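Local coordinates for protein mercuric reductase (Metallosphaera sedula, PDB 4YWO) that probably reduces mercuric ion to elemental mercury with NADPH, as an FAD-containing homodimer of the pyridine nucleotide-disulfide oxidoreductase family, at residues P148-I153 with V159-N164; E188-Y193 with V198-L203. One frame throughout, in Å; residues are numbered along the deposited sequence.

Contact 1 comes first along the chain and is closed before contact 2 opens. Their centres lie about 16 Å apart. Contact 1 joins the loop after strand 146-148 to the lead-in of helix 164-168. Contact 2 packs helix 184-194 on strand 199-203 of the four-stranded parallel sheet. The two meet directly: W162 CZ3 lies 3.5 Å from Y193 OH, and N164 CB lies 4.0 Å from F189 CE2. W162 also shares backbone hydrogen bonds with strand 260-263, an outer strand of the same sheet. Both N164 and F189 belong to the FAD pocket, so this packing links the parallel-sheet unit to the flavin.

Contact 1 of 2, residues P148-I153 with V159-N164; sequences PLIPRI and VGFWTN. With FAD (flavin-adenine dinucleotide), chain B.
P148 and T163 meet at about a right angle, next to the buried flavin end of this contact. P148 CB lies 3.9 Å from T163 CG2, and P148 CG touches the same methyl. T163 is the N-cap of helix 164-168. Its OG1 sits between the backbone N and the carbonyl carbon (chi1 67°), which leaves CG2 anti to the carbonyl carbon and beside P148. OG1 itself hydrogen-bonds E166 and, weakly, the R165 amide. P148 CG also comes within 3.8 Å of OD1 of N164, a buried residue. N164 ND2 donates to V56 O.

The chain leaves strand 146-148, passes through short helix 156-159 and returns to start helix 164-168. As in related flavoprotein disulfide reductases, this is probably the crossing from the FAD part to the NADPH-binding part. N164 packs on the dimethylbenzene end of the isoalloxazine: CB is 3.7 Å from FAD C7M, and ND2 is 3.7 Å from FAD C8M.

Farther from the flavin, I150 and F161 make an equally close apolar contact. I150 CD1 approaches F161 CE1 at 3.9 Å, at a slant, and I150 CG2 lies 4.0 Å from F161 CZ. T163 CG2 lies in plane at the edge of that ring. L263 of strand 260-263 touches both I150 and F161. On the solvent side, L149 and R152 are exposed. No hydrogen bond joins the two segments.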
loop_
_atom_site.group_PDB
_atom_site.type_symbol
_atom_site.label_atom_id
_atom_site.label_comp_id
_atom_site.label_asym_id
_atom_site.label_seq_id
_atom_site.Cartn_x
_atom_site.Cartn_y
_atom_site.Cartn_z
ATOM N N PRO A 148 -28.158 -12.409 3.648
ATOM C CA PRO A 148 -28.615 -11.507 2.651
ATOM C C PRO A 148 -30.037 -10.936 2.920
ATOM O O PRO A 148 -30.922 -11.693 3.302
ATOM C CB PRO A 148 -28.598 -12.374 1.361
ATOM C CG PRO A 148 -27.664 -13.504 1.625
ATOM C CD PRO A 148 -27.759 -13.733 3.114
ATOM N N LEU A 149 -30.210 -9.653 2.656
ATOM C CA LEU A 149 -31.453 -8.970 2.771
ATOM C C LEU A 149 -32.186 -9.190 1.448
ATOM O O LEU A 149 -31.647 -8.861 0.359
ATOM C CB LEU A 149 -31.242 -7.500 3.072
ATOM C CG LEU A 149 -32.435 -6.584 3.265
ATOM C CD1 LEU A 149 -33.263 -7.152 4.412
ATOM C CD2 LEU A 149 -31.937 -5.175 3.528
ATOM N N ILE A 150 -33.396 -9.777 1.547
ATOM C CA ILE A 150 -34.233 -10.117 0.376
ATOM C C ILE A 150 -35.405 -9.103 0.340
ATOM O O ILE A 150 -36.293 -9.151 1.228
ATOM C CB ILE A 150 -34.838 -11.504 0.477
ATOM C CG1 ILE A 150 -33.808 -12.563 0.856
ATOM C CG2 ILE A 150 -35.629 -11.824 -0.792
ATOM C CD1 ILE A 150 -32.568 -12.518 0.003
ATOM N N PRO A 151 -35.401 -8.186 -0.634
ATOM C CA PRO A 151 -36.430 -7.152 -0.667
ATOM C C PRO A 151 -37.790 -7.801 -1.009
ATOM O O PRO A 151 -37.840 -8.890 -1.627
ATOM C CB PRO A 151 -35.926 -6.165 -1.718
ATOM C CG PRO A 151 -35.009 -6.942 -2.577
ATOM C CD PRO A 151 -34.473 -8.118 -1.786
ATOM N N ARG A 152 -38.869 -7.142 -0.591
ATOM C CA ARG A 152 -40.227 -7.644 -0.882
ATOM C C ARG A 152 -40.599 -7.058 -2.214
ATOM O O ARG A 152 -40.965 -5.897 -2.295
ATOM C CB ARG A 152 -41.220 -7.217 0.219
ATOM C CG ARG A 152 -40.627 -7.168 1.617
ATOM C CD ARG A 152 -41.652 -7.080 2.752
ATOM N NE ARG A 152 -42.666 -8.138 2.637
ATOM C CZ ARG A 152 -43.857 -7.999 2.049
ATOM N NH1 ARG A 152 -44.243 -6.832 1.521
ATOM N NH2 ARG A 152 -44.671 -9.040 1.985
ATOM N N ILE A 153 -40.400 -7.816 -3.280
ATOM C CA ILE A 153 -40.674 -7.379 -4.651
ATOM C C ILE A 153 -41.561 -8.469 -5.248
ATOM O O ILE A 153 -41.209 -9.606 -5.274
ATOM C CB ILE A 153 -39.396 -7.307 -5.523
ATOM C CG1 ILE A 153 -38.480 -6.217 -4.994
ATOM C CG2 ILE A 153 -39.742 -7.024 -6.980
ATOM C CD1 ILE A 153 -37.154 -6.156 -5.748
ATOM N N VAL A 159 -39.678 -16.195 -9.478
ATOM C CA VAL A 159 -38.695 -16.176 -10.569
ATOM C C VAL A 159 -37.270 -16.629 -10.152
ATOM O O VAL A 159 -36.578 -17.282 -10.934
ATOM C CB VAL A 159 -38.706 -14.777 -11.209
ATOM C CG1 VAL A 159 -37.580 -14.603 -12.194
ATOM C CG2 VAL A 159 -40.047 -14.464 -11.916
ATOM N N GLY A 160 -36.912 -16.358 -8.906
ATOM C CA GLY A 160 -35.631 -16.872 -8.309
ATOM C C GLY A 160 -34.510 -15.852 -8.618
ATOM O O GLY A 160 -34.627 -14.978 -9.473
ATOM N N PHE A 161 -33.422 -15.998 -7.879
ATOM C CA PHE A 161 -32.328 -14.955 -7.944
ATOM C C PHE A 161 -31.099 -15.607 -7.297
ATOM O O PHE A 161 -31.125 -16.657 -6.701
ATOM C CB PHE A 161 -32.750 -13.694 -7.199
ATOM C CG PHE A 161 -33.165 -13.923 -5.783
ATOM C CD1 PHE A 161 -32.279 -14.050 -4.743
ATOM C CD2 PHE A 161 -34.527 -14.150 -5.457
ATOM C CE1 PHE A 161 -32.670 -14.383 -3.437
ATOM C CE2 PHE A 161 -34.920 -14.433 -4.162
ATOM C CZ PHE A 161 -34.035 -14.585 -3.133
ATOM N N TRP A 162 -29.966 -14.926 -7.473
ATOM C CA TRP A 162 -28.730 -15.248 -6.848
ATOM C C TRP A 162 -28.493 -14.242 -5.708
ATOM O O TRP A 162 -28.896 -13.073 -5.788
ATOM C CB TRP A 162 -27.576 -15.181 -7.794
ATOM C CG TRP A 162 -27.476 -16.266 -8.760
ATOM C CD1 TRP A 162 -28.258 -17.398 -8.829
ATOM C CD2 TRP A 162 -26.476 -16.396 -9.783
ATOM N NE1 TRP A 162 -27.802 -18.218 -9.867
ATOM C CE2 TRP A 162 -26.721 -17.608 -10.459
ATOM C CE3 TRP A 162 -25.435 -15.586 -10.207
ATOM C CZ2 TRP A 162 -25.953 -18.013 -11.534
ATOM C CZ3 TRP A 162 -24.697 -15.990 -11.325
ATOM C CH2 TRP A 162 -24.922 -17.206 -11.923
ATOM N N THR A 163 -27.800 -14.745 -4.708
ATOM C CA THR A 163 -27.161 -13.906 -3.713
ATOM C C THR A 163 -25.646 -14.073 -3.921
ATOM O O THR A 163 -25.190 -14.754 -4.840
ATOM C CB THR A 163 -27.489 -14.251 -2.283
ATOM O OG1 THR A 163 -26.953 -15.526 -1.929
ATOM C CG2 THR A 163 -28.982 -14.227 -2.044
ATOM N N ASN A 164 -24.836 -13.477 -3.028
ATOM C CA ASN A 164 -23.389 -13.737 -3.110
ATOM C C ASN A 164 -22.957 -15.180 -3.183
ATOM O O ASN A 164 -21.983 -15.497 -3.889
ATOM C CB ASN A 164 -22.691 -12.987 -1.909
ATOM C CG ASN A 164 -23.191 -13.466 -0.549
ATOM O OD1 ASN A 164 -24.330 -13.228 -0.183
ATOM N ND2 ASN A 164 -22.392 -14.283 0.170
HETATM P PA FAD B . -20.472 -14.658 10.598
HETATM O O1A FAD B . -19.078 -15.046 10.164
HETATM O O2A FAD B . -21.638 -14.873 9.663
HETATM O O5B FAD B . -20.793 -15.407 11.986
HETATM C C5B FAD B . -22.006 -16.140 12.149
HETATM C C4B FAD B . -21.688 -17.625 12.271
HETATM O O4B FAD B . -22.296 -18.153 13.453
HETATM C C3B FAD B . -22.226 -18.404 11.082
HETATM O O3B FAD B . -21.153 -19.057 10.397
HETATM C C2B FAD B . -23.186 -19.431 11.647
HETATM O O2B FAD B . -22.734 -20.751 11.327
HETATM C C1B FAD B . -23.187 -19.232 13.154
HETATM N N9A FAD B . -24.557 -18.893 13.613
HETATM C C8A FAD B . -25.336 -17.918 13.112
HETATM N N7A FAD B . -26.533 -17.869 13.753
HETATM C C5A FAD B . -26.528 -18.834 14.691
HETATM C C6A FAD B . -27.475 -19.329 15.718
HETATM N N6A FAD B . -28.697 -18.766 15.874
HETATM N N1A FAD B . -27.077 -20.361 16.495
HETATM C C2A FAD B . -25.864 -20.929 16.350
HETATM N N3A FAD B . -24.957 -20.531 15.440
HETATM C C4A FAD B . -25.224 -19.507 14.595
HETATM N N1 FAD B . -15.399 -7.791 4.865
HETATM C C2 FAD B . -14.152 -7.273 4.735
HETATM O O2 FAD B . -13.619 -6.733 5.729
HETATM N N3 FAD B . -13.464 -7.317 3.579
HETATM C C4 FAD B . -13.963 -7.876 2.471
HETATM O O4 FAD B . -13.299 -7.901 1.412
HETATM C C4X FAD B . -15.323 -8.466 2.529
HETATM N N5 FAD B . -15.898 -9.050 1.454
HETATM C C5X FAD B . -17.141 -9.580 1.538
HETATM C C6 FAD B . -17.713 -10.175 0.419
HETATM C C7 FAD B . -18.989 -10.721 0.497
HETATM C C7M FAD B . -19.606 -11.366 -0.717
HETATM C C8 FAD B . -19.745 -10.670 1.776
HETATM C C8M FAD B . -21.127 -11.263 1.857
HETATM C C9 FAD B . -19.178 -10.076 2.897
HETATM C C9A FAD B . -17.902 -9.530 2.820
HETATM N N10 FAD B . -17.319 -8.926 3.951
HETATM C C10 FAD B . -16.025 -8.385 3.828
HETATM C "C1'" FAD B . -18.041 -8.862 5.224
HETATM C "C2'" FAD B . -17.498 -9.925 6.170
HETATM O "O2'" FAD B . -17.500 -11.197 5.512
HETATM C "C3'" FAD B . -18.338 -10.009 7.438
HETATM O "O3'" FAD B . -18.469 -8.703 8.011
HETATM C "C4'" FAD B . -17.701 -10.948 8.455
HETATM O "O4'" FAD B . -17.745 -12.290 7.959
HETATM C "C5'" FAD B . -18.426 -10.878 9.794
HETATM O "O5'" FAD B . -18.212 -12.089 10.516
HETATM P P FAD B . -19.159 -12.479 11.757
HETATM O O1P FAD B . -18.479 -13.575 12.543
HETATM O O2P FAD B . -19.580 -11.205 12.449
HETATM O O3P FAD B . -20.450 -13.107 11.030
#

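Contact 2 of 2, residues E188-Y193 with V198-L203; sequences EFAQMY and VEVAIL
A190 and Y193 of helix 184-194 pack on V198, V200 and I202 in a beta-alpha-beta unit. Its strands, 176-180 and 199-203, belong to a parallel four-stranded, Rossmann-like sheet. In this family that is probably the NADPH-binding part. The helix segment and its strand run nearly antiparallel, at 164°, with axes 8.4 Å apart.

The apolar contacts are all buried. A190 CB points at the strand and meets two side chains. It lies 3.7 Å from I202 CD1 and 3.8 Å from V200 CG1. V200 CG1 is anti to the backbone N (chi1 178°). V200 CG2 lies 3.9 Å from Y193 CB and also near A190 O. M225 of helix 215-227 touches both A190 and I202. Y193 and V198 lie side by side and point the same way, with Y193 CD2 3.9 Å from V198 CG2.

The polar ends of Y193 and E188 have partners outside the two segments. Y193 OH hydrogen-bonds A167 O, and E188 forms a salt bridge with K62, an FAD-binding residue.

One backbone hydrogen bond closes the short connection from helix to strand. V198 N donates to Y193 O at 3.3 Å, bent to 144° at the hydrogen. V198 CB lies 3.4 Å from the same Y193 O.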
loop_
_atom_site.group_PDB
_atom_site.type_symbol
_atom_site.label_atom_id
_atom_site.label_comp_id
_atom_site.label_asym_id
_atom_site.label_seq_id
_atom_site.Cartn_x
_atom_site.Cartn_y
_atom_site.Cartn_z
ATOM N N GLU A 188 -18.443 -4.541 -6.699
ATOM C CA GLU A 188 -17.506 -5.637 -6.857
ATOM C C GLU A 188 -17.999 -6.746 -7.801
ATOM O O GLU A 188 -17.345 -7.147 -8.682
ATOM C CB GLU A 188 -17.118 -6.213 -5.513
ATOM C CG GLU A 188 -16.209 -5.275 -4.665
ATOM C CD GLU A 188 -15.764 -5.877 -3.335
ATOM O OE1 GLU A 188 -16.202 -7.041 -3.035
ATOM O OE2 GLU A 188 -14.991 -5.194 -2.530
ATOM N N PHE A 189 -19.244 -7.209 -7.574
ATOM C CA PHE A 189 -19.755 -8.265 -8.478
ATOM C C PHE A 189 -19.990 -7.762 -9.851
ATOM O O PHE A 189 -19.835 -8.510 -10.837
ATOM C CB PHE A 189 -21.062 -8.913 -7.870
ATOM C CG PHE A 189 -20.780 -9.867 -6.753
ATOM C CD1 PHE A 189 -20.332 -11.142 -7.063
ATOM C CD2 PHE A 189 -21.074 -9.582 -5.432
ATOM C CE1 PHE A 189 -19.982 -12.033 -6.114
ATOM C CE2 PHE A 189 -20.793 -10.564 -4.436
ATOM C CZ PHE A 189 -20.173 -11.766 -4.813
ATOM N N ALA A 190 -20.465 -6.519 -10.038
ATOM C CA ALA A 190 -20.622 -5.993 -11.376
ATOM C C ALA A 190 -19.309 -5.930 -12.125
ATOM O O ALA A 190 -19.245 -6.326 -13.315
ATOM C CB ALA A 190 -21.290 -4.651 -11.401
ATOM N N GLN A 191 -18.231 -5.470 -11.513
ATOM C CA GLN A 191 -16.979 -5.459 -12.177
ATOM C C GLN A 191 -16.472 -6.887 -12.442
ATOM O O GLN A 191 -16.007 -7.164 -13.508
ATOM C CB GLN A 191 -15.925 -4.695 -11.376
ATOM C CG GLN A 191 -14.589 -4.734 -12.089
ATOM C CD GLN A 191 -13.562 -3.772 -11.418
ATOM O OE1 GLN A 191 -12.664 -4.309 -10.729
ATOM N NE2 GLN A 191 -13.456 -2.620 -11.980
ATOM N N MET A 192 -16.614 -7.805 -11.495
ATOM C CA MET A 192 -16.225 -9.143 -11.618
ATOM C C MET A 192 -16.897 -9.791 -12.837
ATOM O O MET A 192 -16.191 -10.313 -13.714
ATOM C CB MET A 192 -16.598 -9.950 -10.380
ATOM C CG MET A 192 -16.214 -11.421 -10.314
ATOM S SD MET A 192 -17.035 -12.306 -8.970
ATOM C CE MET A 192 -16.467 -11.409 -7.499
ATOM N N TYR A 193 -18.241 -9.661 -12.938
ATOM C CA TYR A 193 -18.933 -10.370 -14.040
ATOM C C TYR A 193 -18.759 -9.664 -15.313
ATOM O O TYR A 193 -18.575 -10.311 -16.367
ATOM C CB TYR A 193 -20.428 -10.554 -13.641
ATOM C CG TYR A 193 -20.680 -11.853 -12.891
ATOM C CD1 TYR A 193 -20.203 -12.114 -11.599
ATOM C CD2 TYR A 193 -21.335 -12.940 -13.521
ATOM C CE1 TYR A 193 -20.347 -13.368 -10.975
ATOM C CE2 TYR A 193 -21.526 -14.118 -12.886
ATOM C CZ TYR A 193 -21.056 -14.370 -11.642
ATOM O OH TYR A 193 -21.212 -15.577 -11.054
ATOM N N VAL A 198 -19.850 -10.826 -19.339
ATOM C CA VAL A 198 -21.280 -10.861 -18.979
ATOM C C VAL A 198 -21.726 -9.414 -19.122
ATOM O O VAL A 198 -21.050 -8.477 -18.628
ATOM C CB VAL A 198 -21.547 -11.387 -17.538
ATOM C CG1 VAL A 198 -23.000 -11.273 -17.152
ATOM C CG2 VAL A 198 -21.002 -12.808 -17.369
ATOM N N GLU A 199 -22.868 -9.188 -19.744
ATOM C CA GLU A 199 -23.502 -7.869 -19.858
ATOM C C GLU A 199 -24.233 -7.564 -18.564
ATOM O O GLU A 199 -25.229 -8.202 -18.229
ATOM C CB GLU A 199 -24.494 -7.860 -20.989
ATOM C CG GLU A 199 -25.289 -6.605 -21.184
ATOM C CD GLU A 199 -26.467 -6.884 -22.118
ATOM O OE1 GLU A 199 -26.236 -6.818 -23.339
ATOM O OE2 GLU A 199 -27.592 -7.235 -21.641
ATOM N N VAL A 200 -23.729 -6.587 -17.807
ATOM C CA VAL A 200 -24.270 -6.323 -16.478
ATOM C C VAL A 200 -24.966 -4.976 -16.439
ATOM O O VAL A 200 -24.478 -3.984 -16.978
ATOM C CB VAL A 200 -23.125 -6.329 -15.412
ATOM C CG1 VAL A 200 -23.643 -6.004 -14.021
ATOM C CG2 VAL A 200 -22.308 -7.586 -15.413
ATOM N N ALA A 201 -26.087 -4.968 -15.768
ATOM C CA ALA A 201 -26.748 -3.740 -15.362
ATOM C C ALA A 201 -26.914 -3.623 -13.881
ATOM O O ALA A 201 -27.343 -4.581 -13.222
ATOM C CB ALA A 201 -28.122 -3.603 -15.974
ATOM N N ILE A 202 -26.601 -2.452 -13.330
ATOM C CA ILE A 202 -26.836 -2.157 -11.915
ATOM C C ILE A 202 -28.083 -1.312 -11.814
ATOM O O ILE A 202 -28.173 -0.292 -12.496
ATOM C CB ILE A 202 -25.657 -1.346 -11.311
ATOM C CG1 ILE A 202 -24.449 -2.277 -11.131
ATOM C CG2 ILE A 202 -26.057 -0.710 -9.987
ATOM C CD1 ILE A 202 -23.172 -1.502 -10.800
ATOM N N LEU A 203 -29.021 -1.712 -10.977
ATOM C CA LEU A 203 -30.261 -0.977 -10.728
ATOM C C LEU A 203 -30.273 -0.482 -9.287
ATOM O O LEU A 203 -30.428 -1.259 -8.312
ATOM C CB LEU A 203 -31.437 -1.933 -10.948
ATOM C CG LEU A 203 -31.471 -2.614 -12.299
ATOM C CD1 LEU A 203 -32.628 -3.692 -12.370
ATOM C CD2 LEU A 203 -31.455 -1.708 -13.479
#